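Local coordinates for protein pyrrolidone-carboxylate peptidase (Deinococcus radiodurans R1, PDB 5Z48) that probably removes N-terminal pyroglutamyl groups from polypeptides, as a homotetrameric thiol peptidase of the C15 family, at residues M90-P95 / G99-D104; Y144-V149 / F169-A174; L59-D64 / L154-E159. All coordinates share one frame; numbering follows the deposited sequence.

Contact 1 of 3, residues M90-P95 / G99-D104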
loop_
_atom_site.group_PDB
_atom_site.type_symbol
_atom_site.label_atom_id
_atom_site.label_comp_id
_atom_site.label_asym_id
_atom_site.label_seq_id
_atom_site.Cartn_x
_atom_site.Cartn_y
_atom_site.Cartn_z
ATOM N N MET B 90 -26.004 3.658 0.926
ATOM C CA MET B 90 -25.439 3.808 -0.415
ATOM C C MET B 90 -24.591 5.077 -0.445
ATOM O O MET B 90 -25.121 6.186 -0.284
ATOM C CB MET B 90 -26.545 3.889 -1.470
ATOM C CG MET B 90 -27.482 2.704 -1.386
ATOM S SD MET B 90 -29.078 2.911 -2.158
ATOM C CE MET B 90 -28.734 2.800 -3.910
ATOM N N ASP B 91 -23.297 4.916 -0.722
ATOM C CA ASP B 91 -22.406 6.071 -0.845
ATOM C C ASP B 91 -21.359 5.715 -1.882
ATOM O O ASP B 91 -20.471 4.892 -1.619
ATOM C CB ASP B 91 -21.767 6.453 0.489
ATOM C CG ASP B 91 -21.087 7.796 0.407
ATOM O OD1 ASP B 91 -21.757 8.831 0.511
ATOM O OD2 ASP B 91 -19.850 7.826 0.240
ATOM N N PHE B 92 -21.496 6.300 -3.077
ATOM C CA PHE B 92 -20.749 5.846 -4.241
ATOM C C PHE B 92 -19.565 6.762 -4.480
ATOM O O PHE B 92 -19.749 7.962 -4.702
ATOM C CB PHE B 92 -21.631 5.821 -5.492
ATOM C CG PHE B 92 -22.687 4.727 -5.518
ATOM C CD1 PHE B 92 -22.994 3.937 -4.399
ATOM C CD2 PHE B 92 -23.368 4.487 -6.715
ATOM C CE1 PHE B 92 -23.973 2.936 -4.467
ATOM C CE2 PHE B 92 -24.341 3.512 -6.813
ATOM C CZ PHE B 92 -24.647 2.706 -5.703
ATOM N N GLN B 93 -18.364 6.187 -4.486
ATOM C CA GLN B 93 -17.165 6.948 -4.815
ATOM C C GLN B 93 -16.991 7.134 -6.314
ATOM O O GLN B 93 -16.318 8.084 -6.725
ATOM C CB GLN B 93 -15.936 6.246 -4.251
ATOM C CG GLN B 93 -16.055 6.034 -2.744
ATOM C CD GLN B 93 -15.887 7.322 -1.970
ATOM O OE1 GLN B 93 -15.039 8.158 -2.294
ATOM N NE2 GLN B 93 -16.717 7.507 -0.956
ATOM N N ILE B 94 -17.537 6.232 -7.135
ATOM C CA ILE B 94 -17.596 6.340 -8.595
ATOM C C ILE B 94 -19.039 6.099 -9.004
ATOM O O ILE B 94 -19.812 5.484 -8.253
ATOM C CB ILE B 94 -16.671 5.313 -9.298
ATOM C CG1 ILE B 94 -16.971 3.890 -8.782
ATOM C CG2 ILE B 94 -15.198 5.654 -9.077
ATOM C CD1 ILE B 94 -16.335 2.792 -9.663
ATOM N N PRO B 95 -19.442 6.579 -10.179
ATOM C CA PRO B 95 -20.817 6.328 -10.620
ATOM C C PRO B 95 -21.028 4.850 -10.902
ATOM O O PRO B 95 -20.091 4.083 -11.172
ATOM C CB PRO B 95 -20.975 7.175 -11.893
ATOM C CG PRO B 95 -19.559 7.611 -12.254
ATOM C CD PRO B 95 -18.729 7.554 -11.033
ATOM N N GLY B 99 -24.492 5.880 -14.513
ATOM C CA GLY B 99 -23.930 7.202 -14.286
ATOM C C GLY B 99 -24.395 7.840 -13.009
ATOM O O GLY B 99 -24.218 9.051 -12.810
ATOM N N GLN B 100 -25.004 7.065 -12.141
ATOM C CA GLN B 100 -25.698 7.536 -10.956
ATOM C C GLN B 100 -24.767 7.489 -9.738
ATOM O O GLN B 100 -23.868 6.651 -9.651
ATOM C CB GLN B 100 -26.929 6.640 -10.833
ATOM C CG GLN B 100 -27.874 6.705 -9.717
ATOM C CD GLN B 100 -28.285 8.042 -9.329
ATOM O OE1 GLN B 100 -27.791 8.539 -8.341
ATOM N NE2 GLN B 100 -29.140 8.690 -10.121
ATOM N N THR B 101 -24.961 8.432 -8.816
ATOM C CA THR B 101 -24.272 8.365 -7.532
ATOM C C THR B 101 -25.263 8.596 -6.402
ATOM O O THR B 101 -26.349 9.137 -6.583
ATOM C CB THR B 101 -23.126 9.363 -7.420
ATOM O OG1 THR B 101 -22.400 9.091 -6.221
ATOM C CG2 THR B 101 -23.665 10.742 -7.304
ATOM N N TYR B 102 -24.892 8.125 -5.227
ATOM C CA TYR B 102 -25.666 8.309 -4.013
ATOM C C TYR B 102 -24.705 8.787 -2.936
ATOM O O TYR B 102 -23.545 8.352 -2.914
ATOM C CB TYR B 102 -26.347 6.991 -3.569
ATOM C CG TYR B 102 -27.278 6.457 -4.630
ATOM C CD1 TYR B 102 -26.789 5.648 -5.650
ATOM C CD2 TYR B 102 -28.626 6.746 -4.608
ATOM C CE1 TYR B 102 -27.622 5.176 -6.638
ATOM C CE2 TYR B 102 -29.472 6.262 -5.613
ATOM C CZ TYR B 102 -28.956 5.479 -6.604
ATOM O OH TYR B 102 -29.805 5.016 -7.580
ATOM N N ARG B 103 -25.187 9.694 -2.076
ATOM C CA ARG B 103 -24.402 10.257 -0.974
ATOM C C ARG B 103 -25.141 9.981 0.345
ATOM O O ARG B 103 -26.241 10.496 0.562
ATOM C CB ARG B 103 -24.183 11.755 -1.206
ATOM C CG ARG B 103 -23.209 12.416 -0.211
ATOM C CD ARG B 103 -21.778 12.521 -0.781
ATOM N NE ARG B 103 -21.238 11.199 -1.140
ATOM C CZ ARG B 103 -20.854 10.826 -2.357
ATOM N NH1 ARG B 103 -20.905 11.670 -3.395
ATOM N NH2 ARG B 103 -20.364 9.615 -2.537
ATOM N N ASP B 104 -24.543 9.145 1.222
ATOM C CA ASP B 104 -25.074 8.917 2.571
ATOM C C ASP B 104 -26.542 8.484 2.555
ATOM O O ASP B 104 -27.330 8.872 3.419
ATOM C CB ASP B 104 -24.913 10.167 3.447
ATOM C CG ASP B 104 -23.493 10.669 3.485
ATOM O OD1 ASP B 104 -22.573 9.803 3.488
ATOM O OD2 ASP B 104 -23.312 11.904 3.527
#

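Contact 2 of 3, residues Y144-V149 / F169-A174. With PCA (pyroglutamic acid), chain I.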
loop_
_atom_site.group_PDB
_atom_site.type_symbol
_atom_site.label_atom_id
_atom_site.label_comp_id
_atom_site.label_asym_id
_atom_site.label_seq_id
_atom_site.Cartn_x
_atom_site.Cartn_y
_atom_site.Cartn_z
ATOM N N TYR B 144 -20.930 0.588 -2.218
ATOM C CA TYR B 144 -21.296 0.611 -3.625
ATOM C C TYR B 144 -22.266 -0.545 -3.896
ATOM O O TYR B 144 -23.015 -0.927 -3.005
ATOM C CB TYR B 144 -20.008 0.557 -4.455
ATOM C CG TYR B 144 -20.030 0.849 -5.965
ATOM C CD1 TYR B 144 -20.628 1.985 -6.534
ATOM C CD2 TYR B 144 -19.349 -0.004 -6.811
ATOM C CE1 TYR B 144 -20.554 2.234 -7.913
ATOM C CE2 TYR B 144 -19.272 0.235 -8.190
ATOM C CZ TYR B 144 -19.863 1.356 -8.735
ATOM O OH TYR B 144 -19.763 1.584 -10.093
ATOM N N VAL B 145 -22.284 -1.089 -5.104
ATOM C CA VAL B 145 -23.396 -1.981 -5.462
ATOM C C VAL B 145 -23.233 -3.367 -4.827
ATOM O O VAL B 145 -24.245 -4.015 -4.514
ATOM C CB VAL B 145 -23.570 -2.049 -7.002
ATOM C CG1 VAL B 145 -24.898 -2.761 -7.390
ATOM C CG2 VAL B 145 -23.621 -0.654 -7.641
ATOM N N CYS B 146 -21.991 -3.850 -4.590
ATOM C CA CYS B 146 -21.818 -5.142 -3.916
ATOM C C CYS B 146 -22.372 -5.103 -2.498
ATOM O O CYS B 146 -23.113 -5.988 -2.080
ATOM C CB CYS B 146 -20.334 -5.530 -3.873
ATOM S SG CYS B 146 -19.671 -5.907 -5.555
ATOM N N ASN B 147 -22.016 -4.074 -1.732
ATOM C CA ASN B 147 -22.629 -3.943 -0.419
ATOM C C ASN B 147 -24.143 -3.866 -0.508
ATOM O O ASN B 147 -24.859 -4.478 0.305
ATOM C CB ASN B 147 -22.105 -2.682 0.246
ATOM C CG ASN B 147 -22.791 -2.423 1.582
ATOM O OD1 ASN B 147 -22.436 -3.070 2.589
ATOM N ND2 ASN B 147 -23.760 -1.523 1.598
ATOM N N PHE B 148 -24.658 -3.096 -1.475
ATOM C CA PHE B 148 -26.106 -2.953 -1.631
ATOM C C PHE B 148 -26.775 -4.315 -1.774
ATOM O O PHE B 148 -27.790 -4.562 -1.109
ATOM C CB PHE B 148 -26.425 -2.047 -2.821
ATOM C CG PHE B 148 -27.882 -2.022 -3.179
ATOM C CD1 PHE B 148 -28.411 -2.969 -4.074
ATOM C CD2 PHE B 148 -28.717 -1.105 -2.570
ATOM C CE1 PHE B 148 -29.771 -2.972 -4.376
ATOM C CE2 PHE B 148 -30.092 -1.097 -2.882
ATOM C CZ PHE B 148 -30.599 -2.045 -3.769
ATOM N N VAL B 149 -26.233 -5.213 -2.625
ATOM C CA VAL B 149 -26.955 -6.474 -2.849
ATOM C C VAL B 149 -26.811 -7.401 -1.649
ATOM O O VAL B 149 -27.723 -8.206 -1.369
ATOM C CB VAL B 149 -26.559 -7.172 -4.169
ATOM C CG1 VAL B 149 -26.971 -6.354 -5.410
ATOM C CG2 VAL B 149 -25.064 -7.561 -4.237
ATOM N N PHE B 169 -21.384 -12.564 0.939
ATOM C CA PHE B 169 -20.682 -11.947 -0.169
ATOM C C PHE B 169 -19.221 -12.361 -0.201
ATOM O O PHE B 169 -18.538 -12.395 0.824
ATOM C CB PHE B 169 -20.768 -10.403 -0.134
ATOM C CG PHE B 169 -20.614 -9.808 -1.517
ATOM C CD1 PHE B 169 -19.315 -9.627 -2.099
ATOM C CD2 PHE B 169 -21.731 -9.511 -2.288
ATOM C CE1 PHE B 169 -19.205 -9.158 -3.369
ATOM C CE2 PHE B 169 -21.619 -9.071 -3.576
ATOM C CZ PHE B 169 -20.351 -8.916 -4.141
ATOM N N LEU B 170 -18.747 -12.648 -1.415
ATOM C CA LEU B 170 -17.366 -13.057 -1.676
ATOM C C LEU B 170 -16.779 -12.067 -2.698
ATOM O O LEU B 170 -17.200 -12.028 -3.862
ATOM C CB LEU B 170 -17.378 -14.523 -2.183
ATOM C CG LEU B 170 -16.062 -15.271 -2.294
ATOM C CD1 LEU B 170 -16.288 -16.710 -2.695
ATOM C CD2 LEU B 170 -15.107 -14.654 -3.231
ATOM N N HIS B 171 -15.817 -11.233 -2.248
ATOM C CA HIS B 171 -15.117 -10.296 -3.132
ATOM C C HIS B 171 -13.866 -10.966 -3.675
ATOM O O HIS B 171 -13.132 -11.620 -2.928
ATOM C CB HIS B 171 -14.719 -9.032 -2.364
ATOM C CG HIS B 171 -15.637 -7.854 -2.571
ATOM N ND1 HIS B 171 -16.240 -7.182 -1.524
ATOM C CD2 HIS B 171 -16.036 -7.229 -3.706
ATOM C CE1 HIS B 171 -16.957 -6.180 -2.012
ATOM N NE2 HIS B 171 -16.849 -6.181 -3.331
ATOM N N VAL B 172 -13.622 -10.786 -4.989
ATOM C CA VAL B 172 -12.470 -11.429 -5.615
ATOM C C VAL B 172 -11.508 -10.378 -6.149
ATOM O O VAL B 172 -11.929 -9.290 -6.558
ATOM C CB VAL B 172 -12.900 -12.404 -6.736
ATOM C CG1 VAL B 172 -13.928 -13.434 -6.197
ATOM C CG2 VAL B 172 -13.466 -11.671 -7.969
ATOM N N PRO B 173 -10.215 -10.674 -6.199
ATOM C CA PRO B 173 -9.264 -9.746 -6.832
ATOM C C PRO B 173 -9.508 -9.559 -8.322
ATOM O O PRO B 173 -10.226 -10.323 -8.974
ATOM C CB PRO B 173 -7.901 -10.458 -6.633
ATOM C CG PRO B 173 -8.076 -11.244 -5.350
ATOM C CD PRO B 173 -9.540 -11.788 -5.486
ATOM N N ALA B 174 -8.778 -8.584 -8.885
ATOM C CA ALA B 174 -8.655 -8.467 -10.334
ATOM C C ALA B 174 -8.170 -9.788 -10.922
ATOM O O ALA B 174 -7.378 -10.488 -10.298
ATOM C CB ALA B 174 -7.632 -7.367 -10.671
HETATM N N PCA I . -17.549 -4.624 -7.610
HETATM C CA PCA I . -18.235 -3.389 -7.244
HETATM C CB PCA I . -19.577 -3.363 -7.996
HETATM C CG PCA I . -19.601 -4.555 -8.954
HETATM C CD PCA I . -18.344 -5.304 -8.596
HETATM O OE PCA I . -18.054 -6.382 -9.128
HETATM C C PCA I . -18.352 -3.283 -5.711
HETATM O O PCA I . -19.299 -2.726 -5.146
HETATM O OXT PCA I . -17.476 -3.813 -4.970
#

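Contact 3 of 3, residues L59-D64 / L154-E159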
loop_
_atom_site.group_PDB
_atom_site.type_symbol
_atom_site.label_atom_id
_atom_site.label_comp_id
_atom_site.label_asym_id
_atom_site.label_seq_id
_atom_site.Cartn_x
_atom_site.Cartn_y
_atom_site.Cartn_z
ATOM N N LEU B 59 -34.691 -13.630 -8.338
ATOM C CA LEU B 59 -33.944 -14.875 -8.154
ATOM C C LEU B 59 -34.250 -15.523 -6.800
ATOM O O LEU B 59 -34.458 -16.746 -6.714
ATOM C CB LEU B 59 -32.435 -14.607 -8.289
ATOM C CG LEU B 59 -31.918 -14.304 -9.686
ATOM C CD1 LEU B 59 -30.534 -13.576 -9.566
ATOM C CD2 LEU B 59 -31.826 -15.579 -10.539
ATOM N N LEU B 60 -34.259 -14.729 -5.720
ATOM C CA LEU B 60 -34.538 -15.294 -4.400
ATOM C C LEU B 60 -35.941 -15.886 -4.334
ATOM O O LEU B 60 -36.152 -16.974 -3.778
ATOM C CB LEU B 60 -34.370 -14.222 -3.331
ATOM C CG LEU B 60 -32.949 -13.736 -3.155
ATOM C CD1 LEU B 60 -32.940 -12.458 -2.250
ATOM C CD2 LEU B 60 -32.085 -14.832 -2.486
ATOM N N SER B 61 -36.910 -15.201 -4.944
ATOM C CA SER B 61 -38.293 -15.671 -4.929
ATOM C C SER B 61 -38.486 -16.905 -5.819
ATOM O O SER B 61 -39.159 -17.870 -5.433
ATOM C CB SER B 61 -39.206 -14.531 -5.393
ATOM O OG SER B 61 -40.555 -14.847 -5.150
ATOM N N GLU B 62 -37.963 -16.861 -7.047
ATOM C CA GLU B 62 -38.248 -17.911 -8.016
ATOM C C GLU B 62 -37.398 -19.158 -7.769
ATOM O O GLU B 62 -37.861 -20.277 -8.013
ATOM C CB GLU B 62 -37.999 -17.384 -9.424
ATOM C CG GLU B 62 -38.989 -16.300 -9.843
ATOM C CD GLU B 62 -38.760 -15.784 -11.247
ATOM O OE1 GLU B 62 -39.631 -15.043 -11.744
ATOM O OE2 GLU B 62 -37.736 -16.137 -11.868
ATOM N N GLN B 63 -36.149 -18.993 -7.319
ATOM C CA GLN B 63 -35.281 -20.150 -7.105
ATOM C C GLN B 63 -35.391 -20.762 -5.717
ATOM O O GLN B 63 -34.962 -21.914 -5.533
ATOM C CB GLN B 63 -33.801 -19.770 -7.314
ATOM C CG GLN B 63 -33.457 -19.277 -8.679
ATOM C CD GLN B 63 -33.767 -20.297 -9.738
ATOM O OE1 GLN B 63 -33.492 -21.498 -9.569
ATOM N NE2 GLN B 63 -34.359 -19.846 -10.834
ATOM N N ASP B 64 -35.894 -20.006 -4.738
ATOM C CA ASP B 64 -36.047 -20.428 -3.348
ATOM C C ASP B 64 -34.789 -21.179 -2.894
ATOM O O ASP B 64 -34.858 -22.356 -2.526
ATOM C CB ASP B 64 -37.299 -21.274 -3.156
ATOM C CG ASP B 64 -37.701 -21.400 -1.699
ATOM O OD1 ASP B 64 -37.171 -20.656 -0.842
ATOM O OD2 ASP B 64 -38.614 -22.205 -1.433
ATOM N N LEU B 154 -29.926 -10.098 2.476
ATOM C CA LEU B 154 -30.127 -10.489 3.871
ATOM C C LEU B 154 -31.457 -9.959 4.392
ATOM O O LEU B 154 -32.179 -10.664 5.104
ATOM C CB LEU B 154 -28.938 -10.005 4.714
ATOM C CG LEU B 154 -27.643 -10.760 4.452
ATOM C CD1 LEU B 154 -26.438 -9.977 5.034
ATOM C CD2 LEU B 154 -27.690 -12.170 5.085
ATOM N N HIS B 155 -31.809 -8.721 4.012
ATOM C CA HIS B 155 -33.079 -8.126 4.427
ATOM C C HIS B 155 -34.262 -8.904 3.854
ATOM O O HIS B 155 -35.213 -9.221 4.588
ATOM C CB HIS B 155 -33.131 -6.674 3.950
ATOM C CG HIS B 155 -34.378 -5.957 4.363
ATOM N ND1 HIS B 155 -34.641 -5.635 5.676
ATOM C CD2 HIS B 155 -35.413 -5.469 3.638
ATOM C CE1 HIS B 155 -35.799 -4.994 5.747
ATOM N NE2 HIS B 155 -36.292 -4.882 4.525
ATOM N N TRP B 156 -34.228 -9.195 2.547
ATOM C CA TRP B 156 -35.318 -9.933 1.903
ATOM C C TRP B 156 -35.506 -11.292 2.568
ATOM O O TRP B 156 -36.628 -11.687 2.911
ATOM C CB TRP B 156 -35.018 -10.088 0.396
ATOM C CG TRP B 156 -36.182 -10.646 -0.366
ATOM C CD1 TRP B 156 -37.118 -9.931 -1.058
ATOM C CD2 TRP B 156 -36.552 -12.030 -0.494
ATOM N NE1 TRP B 156 -38.045 -10.783 -1.614
ATOM C CE2 TRP B 156 -37.714 -12.073 -1.297
ATOM C CE3 TRP B 156 -36.005 -13.235 -0.015
ATOM C CZ2 TRP B 156 -38.361 -13.271 -1.625
ATOM C CZ3 TRP B 156 -36.639 -14.423 -0.342
ATOM C CH2 TRP B 156 -37.816 -14.434 -1.136
ATOM N N LEU B 157 -34.399 -12.013 2.782
ATOM C CA LEU B 157 -34.497 -13.327 3.406
ATOM C C LEU B 157 -35.114 -13.235 4.801
ATOM O O LEU B 157 -36.026 -13.999 5.136
ATOM C CB LEU B 157 -33.126 -13.982 3.453
ATOM C CG LEU B 157 -32.604 -14.504 2.102
ATOM C CD1 LEU B 157 -31.106 -14.818 2.274
ATOM C CD2 LEU B 157 -33.386 -15.728 1.619
ATOM N N ARG B 158 -34.677 -12.261 5.611
ATOM C CA ARG B 158 -35.243 -12.114 6.946
ATOM C C ARG B 158 -36.731 -11.780 6.876
ATOM O O ARG B 158 -37.556 -12.389 7.572
ATOM C CB ARG B 158 -34.460 -11.034 7.709
ATOM C CG ARG B 158 -34.975 -10.740 9.112
ATOM C CD ARG B 158 -34.793 -11.919 10.031
ATOM N NE ARG B 158 -33.404 -12.364 10.109
ATOM C CZ ARG B 158 -33.012 -13.449 10.777
ATOM N NH1 ARG B 158 -33.914 -14.191 11.417
ATOM N NH2 ARG B 158 -31.727 -13.802 10.799
ATOM N N GLU B 159 -37.097 -10.832 6.008
ATOM C CA GLU B 159 -38.502 -10.414 5.935
ATOM C C GLU B 159 -39.420 -11.510 5.412
ATOM O O GLU B 159 -40.598 -11.542 5.795
ATOM C CB GLU B 159 -38.628 -9.180 5.042
ATOM C CG GLU B 159 -38.031 -7.887 5.616
ATOM C CD GLU B 159 -38.731 -7.412 6.875
ATOM O OE1 GLU B 159 -39.791 -6.776 6.731
ATOM O OE2 GLU B 159 -38.212 -7.651 7.996
#

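Contact 1 of 3, residues M90-P95 / G99-D104
Asp91 and Arg103 face each other across a hairpin-like loop that leaves strand 80-90 and returns to strand 105-106. The two sides run antiparallel, joined where Phe92 N donates to Tyr102 O (2.9 Å). From Arg103, the chain sets out away from the partner segment, though CB still touches Asp91 OD1, with CG anti to the backbone N (chi1 -172°); bends at chi2 and chi3 then fold it back. Arg103 CG and CD pass alongside the carboxylate, each 3.9 Å from Asp91 OD1, and CZ lies near that same oxygen. Arg103 NE meets Asp91 OD1 on the syn side in a salt-bridged hydrogen bond of 2.9 Å, tilted 33° out of the carboxylate plane, while NH2 reaches Asp91 OD2 weakly and donates to Phe92 O at 2.8 Å, coming from above that carbonyl plane. A long side chain with several N-H groups suits this place, serving both a carboxylate and a backbone oxygen. The nearby carboxylates of Asp91 and Asp104 share Arg122 of the second subunit, whose Arg84 also bridges to Asp104. Tyr102 presents its edge to the Phe92 ring in a T-shaped pair, planes 75° apart, with Tyr102 CD1 3.5 Å from Phe92 CE2. Flat, rigid rings suit this packing against Pro49 of helix 49-63. Asp91 OD1 also uses its anti lone pair, accepting the backbone N-H of Asp104 at 2.9 Å.

Contact 2 of 3, residues Y144-V149 / F169-A174
Helix 145-149 and strand 169-172 run nearly antiparallel, at 163° with axes 9.7 Å apart at closest, and Cys146 and Phe169 bring their side chains together between them. With SG anti to the carbonyl carbon (chi1 -68°), Cys146 sets its sulfur 3.4 Å from Phe169 CZ, an oblique sulfur-aromatic contact. Val149 CG2 meets the same ring at its edge, 3.8 Å from Phe169 CE2. Phe169 in turn lays CE1 over the centre of the His171 imidazole, in one of its two conformers. Cys146 and His171, with Glu83 accepting from His171 ND1, match a Cys-His-Glu catalytic triad, the active-site roles of all three being inferred by similarity, with the thiol carried at the start of a helix. Bound pyroglutamate is gripped from both segments: Cys146 N donates to its O at 3.0 Å, consistent with an oxyanion hole, and His171 NE2 donates to OXT at 2.9 Å. An alanine in place of Phe169 would remove the ring that backs both the thiol and the imidazole, and is likely to leave a gap beside Cys146 and Val149 and His171 less firmly held. Phe11 of strand 5-11 touches both Cys146 and Val149.

Contact 3 of 3, residues L59-D64 / L154-E159
Leu60 and Trp156 carry most of this contact, their side chains overlapping as they extend from opposite helices. Leu60 CB sits over one face of the indole, 3.9 Å from the centroid of the six-membered ring of Trp156 and only 17° off its normal, a CH-pi contact. Its CD1 branch reaches farther along the same aromatic surface, to 3.9 Å from Trp156 CE3, while the other branch, CD2, meets Leu157 CD2 more loosely at 4.4 Å. A branched aliphatic chain suits this position because its carbons can spread along a flat ring. The indole gets there because Trp156 CG is anti to the backbone N (chi1 -171°), which sends the ring across to helix 59-63. Here the two helices, inclined at 44° with axes 11.3 Å apart at closest, pack side by side in an alpha/beta fold. Helix 49-63 is the link of a beta-alpha-beta crossover from strand 38-45 to strand 67-73, and Leu59 touches the first of these. Leu157 rests likewise on strand 167-172. Toward its outer end the indole meets Ser61, whose small side chain lets the backbone come close: Ser61 N lies 4.0 Å from Trp156 CH2, approached obliquely, and Ser61 CB is 4.1 Å from Trp156 CZ2. The tryptophan ring also stacks with His160, one turn farther along the chain.

Contacts 1 and 2 touch directly although their centres are 15 Å apart. Tyr144, at the N-cap position of the helix bearing Cys146, places its OH 2.7 Å from Pro95 O, and its CD1 lies 3.6 Å from Phe92 CG, so the loop of contact 1 borders the pyroglutamate pocket. The side chain of Ile94 is about 7 Å from the ligand, and that of Phe92 about 9 Å from that of Cys146. Contact 3 is remote from the site but shares helix 145-159 with contact 2; their nearest atoms are about 5 Å apart and their centres 18 Å. Contacts 1 and 3 are separate, with nearest atoms about 12 Å apart.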